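Side-chain contacts in laminin subunit ALPHA-1 (Mus musculus, PDB 2JD4), which forms part of laminin-111 in basement membranes and, through the LG4-5 domain pair studied here, probably anchors it to the cell surface: residues F83-G88 / V129-K134; G58-V63 / G79-M84; R142-G147 / I172-Q177; A189-Y194 / G372-S377; T201-S206 / L362-A367. The protein carries 4 engineered substitutions. All coordinates share one frame; numbering follows the deposited sequence.

Interactions 1, 2 and 3 lie in one laminin G domain, while interactions 4 and 5 gather where this domain meets the second. Strand 80-86 serves interactions 1 and 2, which share Phe83 and Met84 and have centres about 15 Å apart; just beyond its end Leu87 binds magnesium. Interactions 2 and 3, with centres about 13 Å apart, are joined through neighbouring strands of one sheet, where Ile60 O lies 2.7 Å from Gly147 N. Interactions 4 and 5 have centres about 9 Å apart and meet at His376, whose N and NE2 bond to Thr201 OG1 and Asp363 OD1. Interactions 1 and 4 are about 35 Å apart between centres, leaving the interdomain region remote from this magnesium site.

Interaction 1. Residues F83-G88 / V129-K134; sequences FMFDLG and VTVVGK. Engineered in segment 129-134: Lys134 (natural residue Asn). With MG (magnesium ion), chain C.
Val131 packs against both Phe85 and Leu87, one methyl for each. The tighter of the two contacts joins Val131 CG1 to Leu87 CD1 at 3.6 Å. The other methyl, CG2, sits at the edge of the Phe85 ring and close to its plane, 4.2 Å from CZ. In both pairs the side chains run roughly at right angles, and the nearest atoms are the terminal ones. Val131 holds CG1 anti to its own nitrogen (chi1 172°) with CG2 beside that nitrogen, and this forked posture lets a single valine serve two partners. The Phe85 ring also meets that of Tyr112, while Leu87 continues onto Arg115, Ala135 and Leu138.

These residues lie where strand 80-86 of one sheet of the laminin G sandwich runs out into a metal-binding loop, and where the chain leaves strand 124-130 of the other sheet. Metal coordination falls to the backbone of the same leucine whose side chain is packed: Leu87 O binds magnesium at 2.3 Å. Water 1 and water 2 are further ligands, and Asp70 OD2, Thr137 O and Asp139 OD2 bring the number to six.

Hydrogen bonding shapes the loop on the strand side. Gly88 N donates to Asp86 OD1 over 2.8 Å, forming an Asx turn across Leu87. The donor meets the anti side of the oxygen, 28° out of the carboxylate plane, and Gly90 N donates to the same atom. Gly88 itself has backbone angles at which a CB would collide with the preceding carbonyl oxygen, and the same CB would also crowd the magnesium.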
# COMPACT_ATOMS: atom_id res chain seq x y z
N PHE A 83 7.48 16.51 11.65
CA PHE A 83 7.46 16.24 13.09
C PHE A 83 6.73 17.38 13.80
O PHE A 83 7.11 18.54 13.65
CB PHE A 83 8.92 16.14 13.61
CG PHE A 83 9.06 16.16 15.11
CD1 PHE A 83 8.27 15.35 15.93
CD2 PHE A 83 10.04 16.95 15.72
CE1 PHE A 83 8.45 15.32 17.33
CE2 PHE A 83 10.23 16.93 17.11
CZ PHE A 83 9.43 16.11 17.91
N MET A 84 5.69 17.06 14.55
CA MET A 84 4.95 18.10 15.27
C MET A 84 4.42 17.63 16.62
O MET A 84 4.15 16.44 16.83
CB MET A 84 3.79 18.63 14.41
CG MET A 84 2.58 17.71 14.31
SD MET A 84 1.22 18.49 13.39
CE MET A 84 1.79 18.28 11.70
N PHE A 85 4.27 18.58 17.53
CA PHE A 85 3.77 18.29 18.87
C PHE A 85 3.09 19.53 19.44
O PHE A 85 3.30 20.64 18.96
CB PHE A 85 4.92 17.86 19.79
CG PHE A 85 6.04 18.86 19.88
CD1 PHE A 85 5.97 19.92 20.79
CD2 PHE A 85 7.14 18.77 19.04
CE1 PHE A 85 7.00 20.87 20.86
CE2 PHE A 85 8.17 19.72 19.10
CZ PHE A 85 8.10 20.77 20.01
N ASP A 86 2.27 19.32 20.47
CA ASP A 86 1.56 20.41 21.14
C ASP A 86 1.67 20.14 22.63
O ASP A 86 1.26 19.08 23.10
CB ASP A 86 0.08 20.42 20.74
CG ASP A 86 -0.64 21.72 21.10
OD1 ASP A 86 -0.34 22.30 22.17
OD2 ASP A 86 -1.51 22.15 20.32
N LEU A 87 2.24 21.09 23.37
CA LEU A 87 2.42 20.93 24.81
C LEU A 87 1.18 21.34 25.61
O LEU A 87 1.20 21.33 26.84
CB LEU A 87 3.62 21.75 25.27
CG LEU A 87 4.93 21.56 24.49
CD1 LEU A 87 6.02 22.42 25.13
CD2 LEU A 87 5.35 20.09 24.50
N GLY A 88 0.10 21.70 24.91
CA GLY A 88 -1.11 22.08 25.61
C GLY A 88 -1.64 23.47 25.30
O GLY A 88 -2.79 23.78 25.61
N VAL A 129 13.70 24.95 15.57
CA VAL A 129 12.50 25.76 15.61
C VAL A 129 12.21 26.04 17.08
O VAL A 129 12.49 25.20 17.94
CB VAL A 129 11.30 25.02 14.97
CG1 VAL A 129 10.04 25.83 15.16
CG2 VAL A 129 11.56 24.79 13.50
N THR A 130 11.65 27.21 17.36
CA THR A 130 11.34 27.59 18.73
C THR A 130 9.99 27.04 19.18
O THR A 130 8.99 27.19 18.48
CB THR A 130 11.34 29.13 18.90
OG1 THR A 130 12.67 29.62 18.73
CG2 THR A 130 10.82 29.53 20.27
N VAL A 131 9.97 26.39 20.34
CA VAL A 131 8.74 25.83 20.87
C VAL A 131 7.69 26.92 20.99
O VAL A 131 7.95 28.00 21.54
CB VAL A 131 8.99 25.16 22.24
CG1 VAL A 131 7.67 24.76 22.88
CG2 VAL A 131 9.87 23.93 22.06
N VAL A 132 6.50 26.62 20.48
CA VAL A 132 5.37 27.55 20.48
C VAL A 132 4.47 27.36 21.70
O VAL A 132 4.24 26.24 22.14
CB VAL A 132 4.52 27.37 19.20
CG1 VAL A 132 3.27 28.23 19.27
CG2 VAL A 132 5.35 27.73 17.97
N GLY A 133 3.96 28.47 22.23
CA GLY A 133 3.07 28.37 23.37
C GLY A 133 3.74 28.61 24.71
O GLY A 133 4.97 28.63 24.82
N LYS A 134 2.91 28.79 25.73
CA LYS A 134 3.37 29.05 27.08
C LYS A 134 3.59 27.76 27.86
O LYS A 134 4.46 27.70 28.73
CB LYS A 134 2.34 29.92 27.81
CG LYS A 134 2.12 31.30 27.21
CD LYS A 134 1.67 31.24 25.75
CE LYS A 134 0.38 30.46 25.57
NZ LYS A 134 0.01 30.32 24.13
MG MG C . 1.37 19.93 28.63
O HOH W 1 -0.93 20.17 28.93
O HOH W 2 1.90 21.70 29.90

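Interaction 2. Residues G58-V63 / G79-M84; sequences GLIYYV and GRLHFM
Tyr61 reaches Phe83 with its hydroxyl, while the preceding residue, Ile60, meets Leu81. In the first pair Tyr61 OH lies 3.5 Å from Phe83 CE1, approaching the ring obliquely. The polar need of the hydroxyl is met by a hydrogen bond with Thr110 OG1, so its touch on Phe83 is packing beside a bond made to another partner. With CG placed between backbone nitrogen and carbonyl carbon (chi1 81°), the tyrosine ring rises from a strand position whose CB itself does not aim at Phe83.

Ile60 and Leu81 meet methyl to methyl, CD1 to CD2, at 3.6 Å, their side chains crossing at about a right angle. Ile60 and Tyr61 both face Leu74 in a classic beta bulge, which is consistent with two successive residues both reaching strand 80-86.

The touching strands are not direct neighbours: strand 71-77 runs between them, antiparallel to both, and Tyr61 packs on its Leu74 and Leu81 on its Leu76. Ile60 also lies on Leu49 and Ile51, and Tyr61 on Val47, all in strand 44-53 of the facing sheet.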
# COMPACT_ATOMS: atom_id res chain seq x y z
N GLY A 58 2.01 8.37 5.35
CA GLY A 58 1.70 7.47 6.45
C GLY A 58 2.16 7.95 7.82
O GLY A 58 3.09 8.76 7.92
N LEU A 59 1.52 7.45 8.87
CA LEU A 59 1.88 7.81 10.25
C LEU A 59 2.96 6.84 10.74
O LEU A 59 2.80 5.63 10.66
CB LEU A 59 0.64 7.74 11.15
CG LEU A 59 0.81 8.14 12.62
CD1 LEU A 59 -0.50 8.68 13.19
CD2 LEU A 59 1.30 6.95 13.43
N ILE A 60 4.06 7.39 11.26
CA ILE A 60 5.17 6.57 11.74
C ILE A 60 5.10 6.31 13.25
O ILE A 60 5.31 5.18 13.70
CB ILE A 60 6.52 7.20 11.34
CG1 ILE A 60 6.57 7.35 9.81
CG2 ILE A 60 7.67 6.35 11.85
CD1 ILE A 60 7.71 8.21 9.27
N TYR A 61 4.83 7.35 14.05
CA TYR A 61 4.64 7.18 15.49
C TYR A 61 3.75 8.27 16.07
O TYR A 61 3.66 9.37 15.51
CB TYR A 61 5.98 7.10 16.26
CG TYR A 61 6.68 8.40 16.59
CD1 TYR A 61 6.14 9.31 17.50
CD2 TYR A 61 7.92 8.69 16.02
CE1 TYR A 61 6.83 10.47 17.84
CE2 TYR A 61 8.61 9.86 16.36
CZ TYR A 61 8.06 10.74 17.27
OH TYR A 61 8.74 11.89 17.61
N TYR A 62 3.09 7.95 17.18
CA TYR A 62 2.18 8.87 17.84
C TYR A 62 2.10 8.61 19.35
O TYR A 62 2.09 7.46 19.79
CB TYR A 62 0.79 8.71 17.21
CG TYR A 62 -0.34 9.46 17.87
CD1 TYR A 62 -0.55 10.82 17.62
CD2 TYR A 62 -1.23 8.80 18.72
CE1 TYR A 62 -1.62 11.49 18.20
CE2 TYR A 62 -2.30 9.47 19.30
CZ TYR A 62 -2.50 10.81 19.04
OH TYR A 62 -3.56 11.47 19.61
N VAL A 63 2.06 9.69 20.12
CA VAL A 63 1.91 9.64 21.58
C VAL A 63 0.98 10.79 21.93
O VAL A 63 1.02 11.84 21.29
CB VAL A 63 3.25 9.82 22.34
CG1 VAL A 63 4.14 8.61 22.14
CG2 VAL A 63 3.95 11.09 21.88
N GLY A 79 6.18 11.98 0.37
CA GLY A 79 7.52 11.45 0.43
C GLY A 79 8.48 12.11 1.40
O GLY A 79 9.64 11.71 1.48
N ARG A 80 8.01 13.11 2.16
CA ARG A 80 8.86 13.81 3.11
C ARG A 80 8.35 13.78 4.56
O ARG A 80 7.15 13.65 4.80
CB ARG A 80 9.08 15.25 2.66
CG ARG A 80 9.88 15.36 1.36
CD ARG A 80 10.31 16.79 1.07
NE ARG A 80 11.31 16.86 0.00
CZ ARG A 80 11.07 16.57 -1.27
NH1 ARG A 80 9.86 16.21 -1.66
NH2 ARG A 80 12.05 16.64 -2.16
N LEU A 81 9.28 13.94 5.50
CA LEU A 81 8.98 13.89 6.93
C LEU A 81 8.54 15.19 7.61
O LEU A 81 9.08 16.26 7.34
CB LEU A 81 10.18 13.32 7.68
CG LEU A 81 10.59 11.89 7.30
CD1 LEU A 81 11.91 11.52 7.98
CD2 LEU A 81 9.48 10.94 7.71
N HIS A 82 7.56 15.05 8.50
CA HIS A 82 7.01 16.16 9.29
C HIS A 82 6.89 15.73 10.75
O HIS A 82 6.27 14.71 11.04
CB HIS A 82 5.63 16.56 8.75
CG HIS A 82 5.64 17.00 7.32
ND1 HIS A 82 5.95 18.28 6.93
CD2 HIS A 82 5.41 16.31 6.18
CE1 HIS A 82 5.91 18.37 5.62
NE2 HIS A 82 5.59 17.18 5.13
N PHE A 83 7.48 16.51 11.65
CA PHE A 83 7.46 16.24 13.09
C PHE A 83 6.73 17.38 13.80
O PHE A 83 7.11 18.54 13.65
CB PHE A 83 8.92 16.14 13.61
CG PHE A 83 9.06 16.16 15.11
CD1 PHE A 83 8.27 15.35 15.93
CD2 PHE A 83 10.04 16.95 15.72
CE1 PHE A 83 8.45 15.32 17.33
CE2 PHE A 83 10.23 16.93 17.11
CZ PHE A 83 9.43 16.11 17.91
N MET A 84 5.69 17.06 14.55
CA MET A 84 4.95 18.10 15.27
C MET A 84 4.42 17.63 16.62
O MET A 84 4.15 16.44 16.83
CB MET A 84 3.79 18.63 14.41
CG MET A 84 2.58 17.71 14.31
SD MET A 84 1.22 18.49 13.39
CE MET A 84 1.79 18.28 11.70

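Interaction 3. Residues R142-G147 / I172-Q177; sequences RKLYLG and IMVNGQ
Ile172 lies against Leu144 and Leu146, and Val174 adds a further touch on Leu144. All of this is apolar packing between methyl groups. Ile172 carries the most buried surface of the four: its CD1 approaches Leu146 CD1 at 4.0 Å and Leu144 CD2 at 4.3 Å, and so meets both leucines with the same atom. The reach comes from a fully extended side chain, with CG1 anti to the backbone nitrogen (chi1 175°) and CD1 continuing in the same outstretched line. The Leu146 and Ile172 side chains lie alongside each other, pointing opposite ways. The second branch of Leu144, CD1, touches Val174 CG2 at 4.3 Å.

Backbone hydrogen bonds govern the end of the second segment. Val174 to Gln177 form a type I' turn, closed by Val174 N to Gln177 O at 2.9 Å and by Gln177 N to Val174 O at 3.0 Å, the paired bonds of a tight two-residue beta hairpin. Asn175 and Gly176 occupy its corner with positive phi. The amide of Asn175 ties this corner to the adjacent strand 44-53, OD1 accepting from Gln46 N and ND2 donating to Arg44 O.

Strands 143-146 and 172-174 approach to 11.2 Å between axes and run at 151°, as expected for facing sheets of the concanavalin-like sandwich. Strand 143-146 sits between strands 31-35 and 58-64, while strand 167-174 pairs with strand 44-53, whose Val47 and Leu49 also pack on Ile172.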
# COMPACT_ATOMS: atom_id res chain seq x y z
N ARG A 142 1.57 6.78 28.88
CA ARG A 142 2.78 5.95 28.83
C ARG A 142 2.71 4.88 27.73
O ARG A 142 2.97 3.71 27.98
CB ARG A 142 2.97 5.25 30.18
CG ARG A 142 3.01 6.15 31.40
CD ARG A 142 4.43 6.47 31.83
NE ARG A 142 5.07 7.42 30.92
CZ ARG A 142 6.39 7.60 30.84
NH1 ARG A 142 7.21 6.89 31.61
NH2 ARG A 142 6.88 8.49 29.99
N LYS A 143 2.36 5.29 26.51
CA LYS A 143 2.25 4.35 25.39
C LYS A 143 2.59 5.02 24.07
O LYS A 143 2.18 6.15 23.81
CB LYS A 143 0.83 3.79 25.30
CG LYS A 143 0.36 3.01 26.52
CD LYS A 143 -1.10 2.61 26.39
CE LYS A 143 -1.58 1.88 27.65
NZ LYS A 143 -3.03 1.51 27.59
N LEU A 144 3.34 4.32 23.22
CA LEU A 144 3.70 4.87 21.93
C LEU A 144 3.13 3.97 20.83
O LEU A 144 3.31 2.76 20.86
CB LEU A 144 5.22 4.99 21.79
CG LEU A 144 5.77 5.48 20.44
CD1 LEU A 144 7.00 6.36 20.63
CD2 LEU A 144 6.10 4.29 19.56
N TYR A 145 2.43 4.58 19.88
CA TYR A 145 1.85 3.83 18.76
C TYR A 145 2.85 3.91 17.61
O TYR A 145 3.20 5.00 17.16
CB TYR A 145 0.52 4.44 18.34
CG TYR A 145 -0.53 4.39 19.42
CD1 TYR A 145 -0.56 5.34 20.44
CD2 TYR A 145 -1.48 3.37 19.44
CE1 TYR A 145 -1.51 5.28 21.45
CE2 TYR A 145 -2.43 3.29 20.45
CZ TYR A 145 -2.45 4.25 21.45
OH TYR A 145 -3.40 4.18 22.44
N LEU A 146 3.30 2.74 17.15
CA LEU A 146 4.28 2.66 16.07
C LEU A 146 3.72 2.11 14.75
O LEU A 146 3.06 1.07 14.72
CB LEU A 146 5.47 1.78 16.52
CG LEU A 146 6.65 1.67 15.54
CD1 LEU A 146 7.36 3.04 15.44
CD2 LEU A 146 7.64 0.60 16.02
N GLY A 147 3.99 2.84 13.67
CA GLY A 147 3.56 2.43 12.35
C GLY A 147 2.11 2.66 11.96
O GLY A 147 1.75 2.49 10.80
N ILE A 172 13.85 1.01 17.57
CA ILE A 172 13.50 2.38 17.90
C ILE A 172 13.91 2.70 19.34
O ILE A 172 13.74 1.88 20.25
CB ILE A 172 11.98 2.65 17.70
CG1 ILE A 172 11.62 4.05 18.19
CG2 ILE A 172 11.17 1.58 18.42
CD1 ILE A 172 10.15 4.43 17.98
N MET A 173 14.46 3.90 19.53
CA MET A 173 14.91 4.35 20.84
C MET A 173 14.18 5.62 21.26
O MET A 173 13.90 6.48 20.43
CB MET A 173 16.40 4.67 20.80
CG MET A 173 17.31 3.51 20.47
SD MET A 173 19.00 4.14 20.35
CE MET A 173 19.12 5.08 21.87
N VAL A 174 13.89 5.73 22.55
CA VAL A 174 13.24 6.91 23.10
C VAL A 174 14.12 7.37 24.26
O VAL A 174 14.37 6.60 25.19
CB VAL A 174 11.82 6.60 23.60
CG1 VAL A 174 11.24 7.82 24.29
CG2 VAL A 174 10.92 6.20 22.44
N ASN A 175 14.61 8.61 24.20
CA ASN A 175 15.48 9.14 25.25
C ASN A 175 16.61 8.17 25.64
O ASN A 175 16.83 7.89 26.83
CB ASN A 175 14.65 9.53 26.49
CG ASN A 175 13.75 10.73 26.23
OD1 ASN A 175 13.58 11.14 25.08
ND2 ASN A 175 13.16 11.29 27.29
N GLY A 176 17.32 7.66 24.64
CA GLY A 176 18.43 6.76 24.89
C GLY A 176 18.15 5.30 25.20
O GLY A 176 19.08 4.50 25.32
N GLN A 177 16.87 4.95 25.33
CA GLN A 177 16.49 3.57 25.63
C GLN A 177 15.89 2.86 24.42
O GLN A 177 15.02 3.40 23.75
CB GLN A 177 15.47 3.52 26.77
CG GLN A 177 14.69 2.20 26.82
CD GLN A 177 13.38 2.31 27.59
OE1 GLN A 177 12.68 3.32 27.49
NE2 GLN A 177 13.04 1.27 28.33

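Interaction 4. Residues A189-Y194 / G372-S377; sequences AVDRCY and GVFPHS
Phe374 turns its ring toward Asp191 by placing CG beside the backbone nitrogen (chi1 -50°), and Ser377 sends OG toward Tyr194 by holding it anti to its nitrogen (chi1 -177°). Asp191 OD1 then stands at the edge of the Phe374 ring, near its plane, 3.6 Å from CE2. Carboxylate and ring planes are 54° apart, a placement consistent with weak electrostatic attraction between the carboxylate and the C-H edge. The other oxygen, OD2, accepts from Arg192 N at 2.8 Å, fixing the carboxylate against its own backbone. With an alanine here, the Phe374 edge would probably lose its oxygen neighbour and Arg192 N this acceptor.

The contact joins the two laminin G domains: the segment 189-194 leaves strand 186-188 of the first sandwich, whereas 372-377 ends strand 369-374 of the second in a type II turn from Phe374 to Ser377. Cys193, within the first segment, is disulfide-bonded to Cys168, tethering this connecting chain to the first domain.

Ser377 OG also packs obliquely on the Tyr194 ring, 3.4 Å from CE1. Across the contact, waters bridge the hydroxyl to the first segment. Water 3 lies 2.7 Å from Ser377 OG and donates to Arg192 O. Water 4, at 3.0 Å from Ser377 OG, accepts from Tyr194 N. Water 5 lies 2.7 Å from Tyr194 OH and donates to Ser377 O. The Tyr194 ring further meets Tyr17, and Tyr194 O accepts from Arg52 NH2.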
# COMPACT_ATOMS: atom_id res chain seq x y z
N ALA A 189 -2.43 -6.58 12.49
CA ALA A 189 -1.97 -6.74 11.12
C ALA A 189 -0.53 -6.38 10.77
O ALA A 189 -0.29 -5.67 9.80
CB ALA A 189 -2.92 -5.96 10.19
N VAL A 190 0.42 -6.86 11.56
CA VAL A 190 1.82 -6.58 11.27
C VAL A 190 2.45 -7.83 10.65
O VAL A 190 1.98 -8.95 10.89
CB VAL A 190 2.57 -6.18 12.56
CG1 VAL A 190 4.04 -5.99 12.27
CG2 VAL A 190 1.99 -4.87 13.11
N ASP A 191 3.49 -7.66 9.84
CA ASP A 191 4.15 -8.80 9.22
C ASP A 191 5.67 -8.57 9.18
O ASP A 191 6.16 -7.59 9.74
CB ASP A 191 3.60 -9.04 7.82
CG ASP A 191 3.51 -10.52 7.46
OD1 ASP A 191 2.63 -10.87 6.65
OD2 ASP A 191 4.32 -11.33 7.97
N ARG A 192 6.39 -9.47 8.52
CA ARG A 192 7.85 -9.37 8.41
C ARG A 192 8.28 -8.66 7.14
O ARG A 192 7.52 -8.57 6.18
CB ARG A 192 8.45 -10.78 8.44
CG ARG A 192 7.91 -11.63 9.57
CD ARG A 192 7.76 -13.08 9.13
NE ARG A 192 8.84 -13.91 9.60
CZ ARG A 192 8.96 -15.21 9.32
NH1 ARG A 192 8.06 -15.81 8.56
NH2 ARG A 192 9.97 -15.90 9.82
N CYS A 193 9.52 -8.16 7.13
CA CYS A 193 10.05 -7.46 5.97
C CYS A 193 10.98 -8.35 5.17
O CYS A 193 11.76 -9.12 5.74
CB CYS A 193 10.87 -6.25 6.41
SG CYS A 193 10.18 -5.25 7.75
N TYR A 194 10.92 -8.23 3.85
CA TYR A 194 11.80 -9.00 2.98
C TYR A 194 13.19 -8.37 3.08
O TYR A 194 13.32 -7.15 3.23
CB TYR A 194 11.31 -8.93 1.52
CG TYR A 194 10.00 -9.65 1.27
CD1 TYR A 194 8.85 -8.95 0.89
CD2 TYR A 194 9.91 -11.04 1.41
CE1 TYR A 194 7.65 -9.62 0.64
CE2 TYR A 194 8.71 -11.71 1.18
CZ TYR A 194 7.59 -11.00 0.79
OH TYR A 194 6.41 -11.68 0.57
N GLY A 372 -4.30 -13.80 1.32
CA GLY A 372 -3.10 -14.10 0.56
C GLY A 372 -2.55 -12.95 -0.27
O GLY A 372 -1.94 -13.17 -1.31
N VAL A 373 -2.75 -11.73 0.21
CA VAL A 373 -2.27 -10.53 -0.48
C VAL A 373 -1.59 -9.64 0.57
O VAL A 373 -2.09 -9.52 1.68
CB VAL A 373 -3.43 -9.74 -1.13
CG1 VAL A 373 -2.90 -8.48 -1.80
CG2 VAL A 373 -4.14 -10.63 -2.14
N PHE A 374 -0.47 -9.02 0.20
CA PHE A 374 0.30 -8.20 1.13
C PHE A 374 0.59 -6.82 0.53
O PHE A 374 1.66 -6.56 0.02
CB PHE A 374 1.59 -8.95 1.48
CG PHE A 374 1.35 -10.39 1.89
CD1 PHE A 374 1.15 -11.38 0.94
CD2 PHE A 374 1.28 -10.73 3.23
CE1 PHE A 374 0.87 -12.69 1.31
CE2 PHE A 374 1.00 -12.04 3.62
CZ PHE A 374 0.80 -13.03 2.66
N PRO A 375 -0.39 -5.90 0.63
CA PRO A 375 -0.25 -4.55 0.08
C PRO A 375 1.02 -3.79 0.42
O PRO A 375 1.40 -3.68 1.58
CB PRO A 375 -1.52 -3.83 0.57
CG PRO A 375 -1.96 -4.62 1.73
CD PRO A 375 -1.65 -6.05 1.37
N HIS A 376 1.67 -3.31 -0.64
CA HIS A 376 2.88 -2.51 -0.55
C HIS A 376 4.16 -3.27 -0.21
O HIS A 376 5.24 -2.68 -0.18
CB HIS A 376 2.67 -1.35 0.45
CG HIS A 376 1.49 -0.48 0.12
ND1 HIS A 376 1.41 0.25 -1.04
CD2 HIS A 376 0.34 -0.25 0.80
CE1 HIS A 376 0.26 0.90 -1.07
NE2 HIS A 376 -0.41 0.62 0.03
N SER A 377 4.04 -4.57 0.03
CA SER A 377 5.21 -5.39 0.33
C SER A 377 5.42 -6.40 -0.80
O SER A 377 4.63 -7.33 -0.96
CB SER A 377 5.02 -6.11 1.67
OG SER A 377 6.17 -6.86 2.03
O HOH W 3 5.62 -8.36 4.25
O HOH W 4 8.93 -6.21 2.91
O HOH W 5 4.65 -9.77 1.19

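Interaction 5. Residues T201-S206 / L362-A367; sequences TFFEGS and LDLSRA
Thr201 and Leu364 bring strand 201-204 against the short 3-10 segment 364-366, with their CA atoms 7.9 Å apart. Leu364 does nearly all the touching with one methyl, CD1, carried to the threonine by an extended outer torsion (chi2 172°). That methyl, Leu364 CD1, lies 3.6 Å from Thr201 CG2 and equally near Thr201 OG1, so that it rests against the fork of the threonine. Two residues on, the Phe203 ring offers CZ to the same CD1 at 4.0 Å, an oblique approach with the side chains roughly at right angles. Leu211 also packs on Leu364. The threonine hydroxyl oxygen is not left to the methyl alone, for it accepts a hydrogen bond from His376 N.

Leu364 is carried on a hydrogen-bonded turn. Asp363 OD1 accepts from Ser365 N at 3.1 Å and from Ser365 OG at 2.7 Å, both donors coming from the same face of the carboxylate plane, and His376 NE2 bonds to this oxygen too. Arg366 N donates to Asp363 O over 3.0 Å, and Ala367 N to Leu364 O over 3.2 Å. Asp363, Ser365 and Arg366 also touch Gln28 of the first laminin G domain.

An Asx turn leading into a 3-10 turn thus packs its leucine on strand 201-204, within the beta sandwich of the second laminin G domain.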
# COMPACT_ATOMS: atom_id res chain seq x y z
N THR A 201 2.80 -4.64 -4.53
CA THR A 201 2.03 -5.49 -3.63
C THR A 201 2.15 -6.95 -4.06
O THR A 201 1.85 -7.29 -5.21
CB THR A 201 0.54 -5.11 -3.66
OG1 THR A 201 0.36 -3.83 -3.05
CG2 THR A 201 -0.28 -6.16 -2.94
N PHE A 202 2.57 -7.80 -3.13
CA PHE A 202 2.73 -9.22 -3.41
C PHE A 202 1.42 -10.02 -3.28
O PHE A 202 0.67 -9.84 -2.32
CB PHE A 202 3.77 -9.83 -2.47
CG PHE A 202 4.08 -11.27 -2.76
CD1 PHE A 202 4.55 -11.65 -4.01
CD2 PHE A 202 3.93 -12.24 -1.77
CE1 PHE A 202 4.86 -12.98 -4.29
CE2 PHE A 202 4.24 -13.58 -2.04
CZ PHE A 202 4.70 -13.95 -3.30
N PHE A 203 1.18 -10.90 -4.26
CA PHE A 203 0.02 -11.78 -4.31
C PHE A 203 0.62 -13.20 -4.35
O PHE A 203 1.25 -13.56 -5.34
CB PHE A 203 -0.80 -11.55 -5.59
CG PHE A 203 -1.53 -10.23 -5.64
CD1 PHE A 203 -0.83 -9.04 -5.84
CD2 PHE A 203 -2.92 -10.19 -5.54
CE1 PHE A 203 -1.52 -7.82 -5.94
CE2 PHE A 203 -3.61 -8.99 -5.65
CZ PHE A 203 -2.91 -7.80 -5.85
N GLU A 204 0.44 -13.98 -3.29
CA GLU A 204 1.03 -15.32 -3.23
C GLU A 204 0.40 -16.41 -4.11
O GLU A 204 0.98 -17.48 -4.26
CB GLU A 204 1.07 -15.81 -1.77
CG GLU A 204 -0.28 -16.23 -1.20
CD GLU A 204 -0.20 -16.61 0.27
OE1 GLU A 204 -1.18 -17.17 0.80
OE2 GLU A 204 0.85 -16.35 0.91
N GLY A 205 -0.78 -16.14 -4.66
CA GLY A 205 -1.44 -17.11 -5.53
C GLY A 205 -2.54 -17.92 -4.89
O GLY A 205 -3.05 -18.87 -5.50
N SER A 206 -2.94 -17.56 -3.68
CA SER A 206 -3.98 -18.29 -2.96
C SER A 206 -5.29 -17.56 -2.75
O SER A 206 -6.32 -18.19 -2.49
CB SER A 206 -3.45 -18.71 -1.59
OG SER A 206 -3.27 -17.57 -0.75
N LEU A 362 -5.93 3.14 -6.71
CA LEU A 362 -6.45 2.22 -5.71
C LEU A 362 -5.39 1.78 -4.71
O LEU A 362 -4.34 1.27 -5.09
CB LEU A 362 -7.04 0.99 -6.39
CG LEU A 362 -8.01 1.25 -7.55
CD1 LEU A 362 -8.50 -0.09 -8.09
CD2 LEU A 362 -9.18 2.11 -7.10
N ASP A 363 -5.68 1.97 -3.43
CA ASP A 363 -4.77 1.60 -2.36
C ASP A 363 -5.23 0.27 -1.78
O ASP A 363 -6.21 0.21 -1.04
CB ASP A 363 -4.79 2.69 -1.28
CG ASP A 363 -3.87 2.38 -0.11
OD1 ASP A 363 -3.14 1.37 -0.15
OD2 ASP A 363 -3.90 3.17 0.87
N LEU A 364 -4.51 -0.79 -2.11
CA LEU A 364 -4.87 -2.13 -1.63
C LEU A 364 -4.87 -2.29 -0.11
O LEU A 364 -5.44 -3.25 0.41
CB LEU A 364 -3.94 -3.16 -2.28
CG LEU A 364 -4.05 -3.24 -3.81
CD1 LEU A 364 -2.96 -4.14 -4.36
CD2 LEU A 364 -5.42 -3.76 -4.21
N SER A 365 -4.24 -1.37 0.62
CA SER A 365 -4.24 -1.49 2.08
C SER A 365 -5.63 -1.19 2.65
O SER A 365 -5.90 -1.45 3.82
CB SER A 365 -3.21 -0.53 2.70
OG SER A 365 -3.55 0.82 2.45
N ARG A 366 -6.52 -0.68 1.80
CA ARG A 366 -7.88 -0.33 2.21
C ARG A 366 -8.90 -1.43 1.91
O ARG A 366 -10.10 -1.23 2.10
CB ARG A 366 -8.33 0.95 1.50
CG ARG A 366 -7.41 2.14 1.67
CD ARG A 366 -7.89 3.31 0.83
NE ARG A 366 -9.24 3.72 1.20
CZ ARG A 366 -10.00 4.54 0.47
NH1 ARG A 366 -9.54 5.05 -0.66
NH2 ARG A 366 -11.22 4.85 0.89
N ALA A 367 -8.43 -2.57 1.42
CA ALA A 367 -9.33 -3.68 1.09
C ALA A 367 -10.18 -4.06 2.30
O ALA A 367 -9.69 -4.06 3.43
CB ALA A 367 -8.51 -4.88 0.63